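Local coordinates for protein endo-arabinase (Bacteroides thetaiotaomicron, PDB 5C0P) that probably hydrolyses the O-glycosidic bonds of L-arabinan as a metal-binding member of glycoside hydrolase family 43, at residues H277-N280 and S281-H285; F17-V21 and S22-L26. One frame throughout, in Å; residues are numbered along the deposited sequence.

Interaction 1: residues H277-N280 and S281-H285; sequences HAPN and SQTEH
With chi1 of 74° on His277 and 56° on His285, each imidazole tucks between its own backbone N and carbonyl carbon, and the two rings flank a beta hairpin connection that joins strands 272-278 and 285-290 of one blade of the family 43 five-bladed beta-propeller. Ala278 and His285 form the closing antiparallel hydrogen-bonded pair: Ala278 N reaches His285 O at 3.0 Å, and His285 N returns a bond to Ala278 O. The His285 ring lies with one face over Ala278 O, while its ND1 donates to Thr283 O at 2.9 Å, tying the ring back to the loop. A cis peptide precedes Pro279, whose CG and CD both pack 3.5 Å from Thr283 OG1. Glu284 bends at chi2 and sets CG 3.2 Å from Pro279 O, a buried carbonyl without a polar partner. The carboxylate of Glu284 forms a salt bridge with Arg27 through OE2, and Arg27 also bonds Asn280 OD1; Asp28 N holds His277 ND1. His277, close to the magnesium ligand His261, is thereby fixed at both nitrogens: NE2 meets Asn280 OD1 at 2.9 Å, nearly straight at 174° and in the planes of both ring and carbonyl.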
# COMPACT_ATOMS: atom_id res chain seq x y z
N HIS A 277 2.87 -9.94 2.16
CA HIS A 277 2.28 -11.22 2.54
C HIS A 277 2.69 -12.32 1.58
O HIS A 277 2.96 -12.05 0.41
CB HIS A 277 0.75 -11.15 2.64
CG HIS A 277 0.05 -11.08 1.32
ND1 HIS A 277 -0.46 -9.91 0.81
CD2 HIS A 277 -0.19 -12.04 0.38
CE1 HIS A 277 -1.00 -10.15 -0.37
NE2 HIS A 277 -0.84 -11.43 -0.66
N ALA A 278 2.76 -13.55 2.07
CA ALA A 278 3.00 -14.71 1.23
C ALA A 278 2.38 -15.92 1.92
O ALA A 278 2.23 -15.92 3.13
CB ALA A 278 4.49 -14.93 1.03
N PRO A 279 1.98 -16.94 1.14
CA PRO A 279 1.78 -16.93 -0.30
C PRO A 279 0.52 -16.12 -0.57
O PRO A 279 0.07 -15.40 0.33
CB PRO A 279 1.55 -18.41 -0.63
CG PRO A 279 0.90 -18.94 0.60
CD PRO A 279 1.53 -18.20 1.75
N ASN A 280 -0.05 -16.22 -1.76
CA ASN A 280 -1.11 -15.30 -2.14
C ASN A 280 -2.52 -15.87 -1.99
O ASN A 280 -3.50 -15.24 -2.38
CB ASN A 280 -0.88 -14.76 -3.56
CG ASN A 280 -1.75 -13.56 -3.87
OD1 ASN A 280 -1.88 -12.64 -3.05
ND2 ASN A 280 -2.37 -13.56 -5.05
N SER A 281 -2.62 -17.06 -1.42
CA SER A 281 -3.92 -17.67 -1.18
C SER A 281 -3.85 -18.64 -0.01
O SER A 281 -2.77 -19.13 0.33
CB SER A 281 -4.42 -18.40 -2.43
OG SER A 281 -3.51 -19.42 -2.82
N GLN A 282 -5.01 -18.91 0.59
CA GLN A 282 -5.19 -19.93 1.63
C GLN A 282 -4.54 -19.61 2.97
O GLN A 282 -5.20 -19.65 4.00
CB GLN A 282 -4.75 -21.31 1.15
CG GLN A 282 -5.55 -21.83 -0.03
N THR A 283 -3.25 -19.30 2.95
CA THR A 283 -2.50 -19.14 4.19
C THR A 283 -1.65 -17.87 4.23
O THR A 283 -0.58 -17.87 4.85
CB THR A 283 -1.54 -20.32 4.42
OG1 THR A 283 -0.69 -20.47 3.27
CG2 THR A 283 -2.32 -21.62 4.64
N GLU A 284 -2.13 -16.81 3.58
CA GLU A 284 -1.38 -15.55 3.52
C GLU A 284 -0.97 -15.09 4.91
O GLU A 284 -1.80 -15.01 5.82
CB GLU A 284 -2.21 -14.43 2.87
CG GLU A 284 -2.81 -14.78 1.51
CD GLU A 284 -4.26 -15.20 1.61
OE1 GLU A 284 -4.57 -16.09 2.42
OE2 GLU A 284 -5.09 -14.63 0.88
N HIS A 285 0.30 -14.75 5.07
CA HIS A 285 0.81 -14.29 6.36
C HIS A 285 1.91 -13.26 6.12
O HIS A 285 2.54 -13.24 5.05
CB HIS A 285 1.36 -15.47 7.16
CG HIS A 285 2.42 -16.24 6.44
ND1 HIS A 285 2.14 -17.37 5.70
CD2 HIS A 285 3.75 -16.04 6.34
CE1 HIS A 285 3.27 -17.83 5.17
NE2 HIS A 285 4.26 -17.04 5.54

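Interaction 2: residues F17-V21 and S22-L26; sequences FTIPV and SSLRL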
# COMPACT_ATOMS: atom_id res chain seq x y z
N PHE A 17 1.97 -9.30 25.11
CA PHE A 17 1.96 -9.46 23.67
C PHE A 17 2.12 -10.94 23.39
O PHE A 17 3.22 -11.47 23.43
CB PHE A 17 3.12 -8.67 23.05
CG PHE A 17 3.03 -7.18 23.27
CD1 PHE A 17 2.67 -6.34 22.23
CD2 PHE A 17 3.31 -6.62 24.51
CE1 PHE A 17 2.60 -4.97 22.42
CE2 PHE A 17 3.22 -5.25 24.70
CZ PHE A 17 2.86 -4.43 23.66
N THR A 18 1.00 -11.60 23.12
CA THR A 18 0.97 -13.07 23.11
C THR A 18 0.75 -13.69 21.74
O THR A 18 0.74 -14.92 21.61
CB THR A 18 -0.11 -13.60 24.07
OG1 THR A 18 -1.40 -13.18 23.61
CG2 THR A 18 0.12 -13.10 25.48
N ILE A 19 0.58 -12.86 20.72
CA ILE A 19 0.30 -13.35 19.37
C ILE A 19 1.59 -13.41 18.57
O ILE A 19 2.16 -12.37 18.22
CB ILE A 19 -0.70 -12.44 18.65
CG1 ILE A 19 -2.00 -12.35 19.43
CG2 ILE A 19 -0.97 -12.95 17.24
CD1 ILE A 19 -2.89 -11.19 19.01
N PRO A 20 2.07 -14.63 18.26
CA PRO A 20 3.32 -14.72 17.51
C PRO A 20 3.14 -14.23 16.08
O PRO A 20 2.09 -14.50 15.47
CB PRO A 20 3.63 -16.22 17.51
CG PRO A 20 2.74 -16.82 18.56
CD PRO A 20 1.53 -15.96 18.61
N VAL A 21 4.14 -13.54 15.53
CA VAL A 21 4.05 -13.04 14.16
C VAL A 21 3.78 -14.18 13.16
O VAL A 21 3.07 -13.99 12.17
CB VAL A 21 5.30 -12.20 13.78
CG1 VAL A 21 6.57 -13.05 13.80
CG2 VAL A 21 5.11 -11.50 12.43
N SER A 22 4.29 -15.37 13.46
CA SER A 22 4.11 -16.52 12.57
C SER A 22 2.65 -16.98 12.49
O SER A 22 2.26 -17.68 11.56
CB SER A 22 5.01 -17.68 13.01
OG SER A 22 4.70 -18.09 14.33
N SER A 23 1.84 -16.57 13.47
CA SER A 23 0.44 -17.01 13.53
C SER A 23 -0.51 -16.04 12.82
O SER A 23 -1.69 -16.34 12.64
CB SER A 23 0.00 -17.18 14.98
OG SER A 23 -0.33 -15.92 15.54
N LEU A 24 0.00 -14.88 12.43
CA LEU A 24 -0.83 -13.88 11.78
C LEU A 24 -1.27 -14.37 10.40
O LEU A 24 -0.47 -14.92 9.65
CB LEU A 24 -0.09 -12.55 11.64
CG LEU A 24 0.28 -11.88 12.97
CD1 LEU A 24 1.04 -10.58 12.72
CD2 LEU A 24 -0.97 -11.61 13.79
N ARG A 25 -2.55 -14.19 10.09
CA ARG A 25 -3.11 -14.53 8.79
C ARG A 25 -3.83 -13.30 8.25
O ARG A 25 -4.91 -12.94 8.70
CB ARG A 25 -4.08 -15.71 8.92
CG ARG A 25 -3.40 -17.00 9.33
CD ARG A 25 -2.44 -17.49 8.25
NE ARG A 25 -1.78 -18.73 8.63
CZ ARG A 25 -0.66 -18.80 9.34
NH1 ARG A 25 -0.14 -19.99 9.63
NH2 ARG A 25 -0.06 -17.70 9.78
N LEU A 26 -3.20 -12.64 7.27
CA LEU A 26 -3.72 -11.40 6.72
C LEU A 26 -2.97 -11.10 5.43
O LEU A 26 -1.92 -11.68 5.16
CB LEU A 26 -3.58 -10.25 7.73
CG LEU A 26 -2.22 -10.10 8.45
CD1 LEU A 26 -1.24 -9.27 7.63
CD2 LEU A 26 -2.40 -9.50 9.85
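A short 3-10 turn follows edge strand 19-20 and steers the chain toward the core, its carbonyls at Pro20 and Val21 each receiving an amide from three residues on. Ser23 N donates to Pro20 O at 2.9 Å, and Leu24 N to Val21 O at 3.2 Å; both amides stand well above the carbonyl planes. Pro20 O takes a second bond from the hydroxyl of the same serine: Ser23 OG lies 2.8 Å from Pro20 O and in its carbonyl plane. This double grip follows from chi1 of 81°, which folds OG of Ser23 back between its own N and carbonyl carbon, and there it also touches CG2 of Ile19 and CD of Pro20.

Alongside these bonds the contact is apolar. Leu24 splays its two methyls: CD2 meets Ile19 CG2 at 3.7 Å, CD1 approaches Val21 CG2 more loosely at 4.2 Å, and the leucine crosses each of these side chains at about a right angle. With Leu24 cut back to an alanine, the methyls of Ile19 and Val21 are likely to lose their shared partner, and a gap would probably open beside Trp61 and Tyr53. Beyond it, Arg25 curls back so that NH2 bridges two carbonyls, Ser22 O at 2.9 Å and Leu24 O at 2.8 Å, both in the guanidinium plane.

Upstream, Thr18 and Ile19 form a classic beta bulge opposite Trp61, where strand 19-20 pairs antiparallel with strand 60-68 at the margin of a five-stranded sheet. The buried side chain of Leu24 packs against Trp61, Tyr53 of strand 50-55 and Leu42 of strand 39-45, and also reaches Pro286 of strand 285-290, so the turn lies where the first sheet meets the last.

Interaction 1 is partly buried and interaction 2 lies at the surface, although each has buried members, His277 and Ala278 in the first, Leu24 in the second. Interaction 1 closes two strands of the C-terminal sheet with paired backbone bonds and polar side chains near the magnesium site; interaction 2 leads off an edge strand of the N-terminal sheet, away from the annotated sites, by combining a carbonyl gripped twice by one serine with aliphatic contacts. Their centres are 14 Å apart, yet they touch: Glu284 O probably accepts a bond from Leu26 N at 3.1 Å, and His285 CB packs on Leu24 O. Leu24 to Leu26 thus meet Glu284 and His285, where the first and last blades adjoin.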